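Local coordinates for protein WZI (Escherichia coli, PDB 2YNK) that is an outer membrane lectin, a carbohydrate-binding beta-barrel that underpins assembly of the group 1 capsule, at residues H406-K411 against N435-D440. Numbering follows the deposited sequence.
Sequences HADTLK and NANNSD. With HEX (hexane), chain R.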
ATOM      1  N   HIS A 406      -5.206  -8.484 -21.182  1.00 53.52           N
ATOM      2  CA  HIS A 406      -4.972  -8.130 -22.575  1.00 56.34           C
ATOM      3  C   HIS A 406      -4.109  -6.921 -22.751  1.00 56.40           C
ATOM      4  O   HIS A 406      -4.069  -6.028 -21.892  1.00 57.96           O
ATOM      5  CB  HIS A 406      -6.307  -7.888 -23.262  1.00 58.74           C
ATOM      6  CG  HIS A 406      -7.339  -8.947 -22.957  1.00 61.27           C
ATOM      7  ND1 HIS A 406      -7.064 -10.265 -23.031  1.00 63.08           N
ATOM      8  CD2 HIS A 406      -8.672  -8.844 -22.553  1.00 61.96           C
ATOM      9  CE1 HIS A 406      -8.164 -10.970 -22.699  1.00 64.30           C
ATOM     10  NE2 HIS A 406      -9.147 -10.096 -22.404  1.00 62.84           N
ATOM     11  N   ALA A 407      -3.411  -6.879 -23.885  1.00 55.87           N
ATOM     12  CA  ALA A 407      -2.687  -5.684 -24.290  1.00 54.85           C
ATOM     13  C   ALA A 407      -3.698  -4.578 -24.566  1.00 54.08           C
ATOM     14  O   ALA A 407      -4.572  -4.719 -25.428  1.00 54.16           O
ATOM     15  CB  ALA A 407      -1.827  -5.950 -25.508  1.00 55.10           C
ATOM     16  N   ASP A 408      -3.590  -3.492 -23.803  1.00 52.02           N
ATOM     17  CA  ASP A 408      -4.534  -2.391 -23.901  1.00 50.96           C
ATOM     18  C   ASP A 408      -3.851  -1.061 -23.587  1.00 50.41           C
ATOM     19  O   ASP A 408      -2.830  -1.033 -22.916  1.00 49.57           O
ATOM     20  CB  ASP A 408      -5.687  -2.648 -22.933  1.00 49.48           C
ATOM     21  CG  ASP A 408      -6.999  -2.064 -23.408  1.00 51.02           C
ATOM     22  OD1 ASP A 408      -6.982  -1.160 -24.276  1.00 52.38           O
ATOM     23  OD2 ASP A 408      -8.062  -2.514 -22.909  1.00 50.35           O
ATOM     24  N   THR A 409      -4.400   0.031 -24.109  1.00 52.77           N
ATOM     25  CA  THR A 409      -4.015   1.385 -23.697  1.00 54.55           C
ATOM     26  C   THR A 409      -5.212   2.012 -22.999  1.00 54.20           C
ATOM     27  O   THR A 409      -6.289   2.120 -23.577  1.00 56.48           O
ATOM     28  CB  THR A 409      -3.609   2.278 -24.881  1.00 56.30           C
ATOM     29  OG1 THR A 409      -2.427   1.751 -25.492  1.00 58.68           O
ATOM     30  CG2 THR A 409      -3.333   3.706 -24.408  1.00 55.83           C
ATOM     31  N   LEU A 410      -5.019   2.418 -21.754  1.00 53.83           N
ATOM     32  CA  LEU A 410      -6.105   2.944 -20.938  1.00 53.53           C
ATOM     33  C   LEU A 410      -5.941   4.445 -20.782  1.00 53.01           C
ATOM     34  O   LEU A 410      -4.857   4.909 -20.473  1.00 52.55           O
ATOM     35  CB  LEU A 410      -6.091   2.268 -19.571  1.00 51.71           C
ATOM     36  CG  LEU A 410      -5.999   0.743 -19.651  1.00 52.53           C
ATOM     37  CD1 LEU A 410      -5.973   0.156 -18.250  1.00 50.85           C
ATOM     38  CD2 LEU A 410      -7.137   0.151 -20.488  1.00 52.90           C
ATOM     39  N   LYS A 411      -7.012   5.188 -21.051  1.00 54.20           N
ATOM     40  CA  LYS A 411      -7.083   6.620 -20.774  1.00 54.94           C
ATOM     41  C   LYS A 411      -8.353   6.824 -19.974  1.00 54.85           C
ATOM     42  O   LYS A 411      -9.458   6.699 -20.518  1.00 51.13           O
ATOM     43  CB  LYS A 411      -7.145   7.438 -22.061  1.00 57.47           C
ATOM     44  CG  LYS A 411      -5.823   7.529 -22.800  1.00 60.34           C
ATOM     45  CD  LYS A 411      -6.013   7.720 -24.297  1.00 63.34           C
ATOM     46  CE  LYS A 411      -4.679   7.614 -25.030  1.00 65.86           C
ATOM     47  NZ  LYS A 411      -4.823   7.581 -26.514  1.00 67.48           N
ATOM     48  N   ASN A 435     -11.453   5.024 -21.474  1.00 55.21           N
ATOM     49  CA  ASN A 435     -11.237   4.784 -22.893  1.00 55.22           C
ATOM     50  C   ASN A 435     -10.275   3.598 -23.023  1.00 55.59           C
ATOM     51  O   ASN A 435      -9.125   3.673 -22.572  1.00 52.89           O
ATOM     52  CB  ASN A 435     -10.640   6.038 -23.539  1.00 55.53           C
ATOM     53  CG  ASN A 435     -10.905   6.129 -25.029  1.00 58.13           C
ATOM     54  OD1 ASN A 435     -10.607   5.207 -25.801  1.00 59.31           O
ATOM     55  ND2 ASN A 435     -11.450   7.263 -25.448  1.00 59.83           N
ATOM     56  N   ALA A 436     -10.751   2.508 -23.626  1.00 56.59           N
ATOM     57  CA  ALA A 436      -9.957   1.288 -23.776  1.00 58.09           C
ATOM     58  C   ALA A 436     -10.107   0.687 -25.170  1.00 60.98           C
ATOM     59  O   ALA A 436     -11.001   1.071 -25.925  1.00 64.78           O
ATOM     60  CB  ALA A 436     -10.366   0.275 -22.722  1.00 57.69           C
ATOM     61  N   ASN A 437      -9.229  -0.255 -25.508  1.00 62.35           N
ATOM     62  CA  ASN A 437      -9.295  -0.954 -26.800  1.00 65.80           C
ATOM     63  C   ASN A 437      -9.774  -2.408 -26.689  1.00 64.71           C
ATOM     64  O   ASN A 437     -10.367  -2.929 -27.627  1.00 66.34           O
ATOM     65  CB  ASN A 437      -7.941  -0.887 -27.515  1.00 68.66           C
ATOM     66  CG  ASN A 437      -7.472   0.546 -27.761  1.00 72.03           C
ATOM     67  OD1 ASN A 437      -6.314   0.881 -27.504  1.00 74.28           O
ATOM     68  ND2 ASN A 437      -8.373   1.398 -28.259  1.00 73.00           N
ATOM     69  N   ASN A 438      -9.521  -3.058 -25.555  1.00 62.84           N
ATOM     70  CA  ASN A 438     -10.021  -4.410 -25.309  1.00 62.61           C
ATOM     71  C   ASN A 438     -10.089  -4.743 -23.824  1.00 60.36           C
ATOM     72  O   ASN A 438      -9.505  -5.723 -23.383  1.00 59.87           O
ATOM     73  CB  ASN A 438      -9.149  -5.441 -26.038  1.00 64.90           C
ATOM     74  CG  ASN A 438      -9.694  -6.870 -25.945  1.00 64.60           C
ATOM     75  OD1 ASN A 438     -10.835  -7.113 -25.511  1.00 64.25           O
ATOM     76  ND2 ASN A 438      -8.865  -7.826 -26.351  1.00 62.95           N
ATOM     77  N   SER A 439     -10.813  -3.928 -23.062  1.00 68.37           N
ATOM     78  CA  SER A 439     -11.015  -4.167 -21.631  1.00 67.13           C
ATOM     79  C   SER A 439     -12.110  -5.212 -21.384  1.00 68.08           C
ATOM     80  O   SER A 439     -12.931  -5.473 -22.253  1.00 70.42           O
ATOM     81  CB  SER A 439     -11.387  -2.860 -20.932  1.00 64.89           C
ATOM     82  OG  SER A 439     -11.660  -3.063 -19.556  1.00 63.40           O
ATOM     83  N   ASP A 440     -12.110  -5.802 -20.191  1.00 69.50           N
ATOM     84  CA  ASP A 440     -13.153  -6.741 -19.771  1.00 70.48           C
ATOM     85  C   ASP A 440     -14.092  -6.105 -18.729  1.00 67.60           C
ATOM     86  O   ASP A 440     -14.729  -6.802 -17.928  1.00 68.58           O
ATOM     87  CB  ASP A 440     -12.518  -8.025 -19.218  1.00 73.37           C
ATOM     88  CG  ASP A 440     -11.823  -8.850 -20.292  1.00 80.17           C
ATOM     89  OD1 ASP A 440     -12.285  -8.849 -21.460  1.00 86.48           O
ATOM     90  OD2 ASP A 440     -10.815  -9.517 -19.966  1.00 82.19           O
TER
HETATM   91  C1  HEX R1017      -9.100  10.294 -25.342  1.00 73.94           C
HETATM   92  C2  HEX R1017     -10.447  10.551 -24.694  1.00 73.46           C
HETATM   93  C3  HEX R1017     -10.413  10.286 -23.187  1.00 71.70           C
HETATM   94  C4  HEX R1017     -10.378  11.580 -22.363  1.00 69.72           C
HETATM   95  C5  HEX R1017     -10.820  11.352 -20.917  1.00 66.53           C
HETATM   96  C6  HEX R1017      -9.737  10.658 -20.123  1.00 63.72           C
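Asp408 turns its carboxylate onto the backbone of Asn437 and Asn438, and this grip is the tight part of the contact. OD1 of Asp408 takes the N-H of Asn437 at 2.7 Å on its syn lone pair, the side facing the other oxygen. OD2 accepts from the N of Asn438 at 3.1 Å, with the donor standing 50° out of the carboxylate plane. A short acidic side chain suits the place: two oxygens on one carbon can hold successive amides of a turning chain. Backbone hydrogen bonds to Val393 hold Asp408 on its strand, while CB of Ala436, a methyl that fits beside the carboxylate, lies 3.6 Å from OD2 of Asp408 and also touches CD2 of Leu410.

Farther along, Lys411 and Asn435 form an antiparallel hydrogen-bonded pair, Lys411 N giving to Asn435 O at 3.0 Å and Asn435 N to Lys411 O at 2.8 Å. The extended lysine chain leads away from Asn435, its side chain touching Tyr390 of strand 383-393, and ND2 of Asn435 lies 3.5 Å from C2 of a bound hexane.

The opposite end is more exposed. CG of Asn438 is anti to its backbone N (chi1 -174°), and the amide lies almost parallel to the His406 ring, 7° between planes, with ND2 touching CG of His406 at 3.9 Å. Asn438 O meets the ring edge at CD2. The Asp440 carboxylate stands nearly perpendicular to that ring, its OD2 3.0 Å from NE2 of His406. Asn438 and Asp440 suit this side, where water can solvate amide and carboxylate. Here the ladder between strands 408-422 and 425-435 gives way to a loop, and a side-chain carboxylate takes over the backbone's pairing, as at the strand ends of an antiparallel outer-membrane beta-barrel.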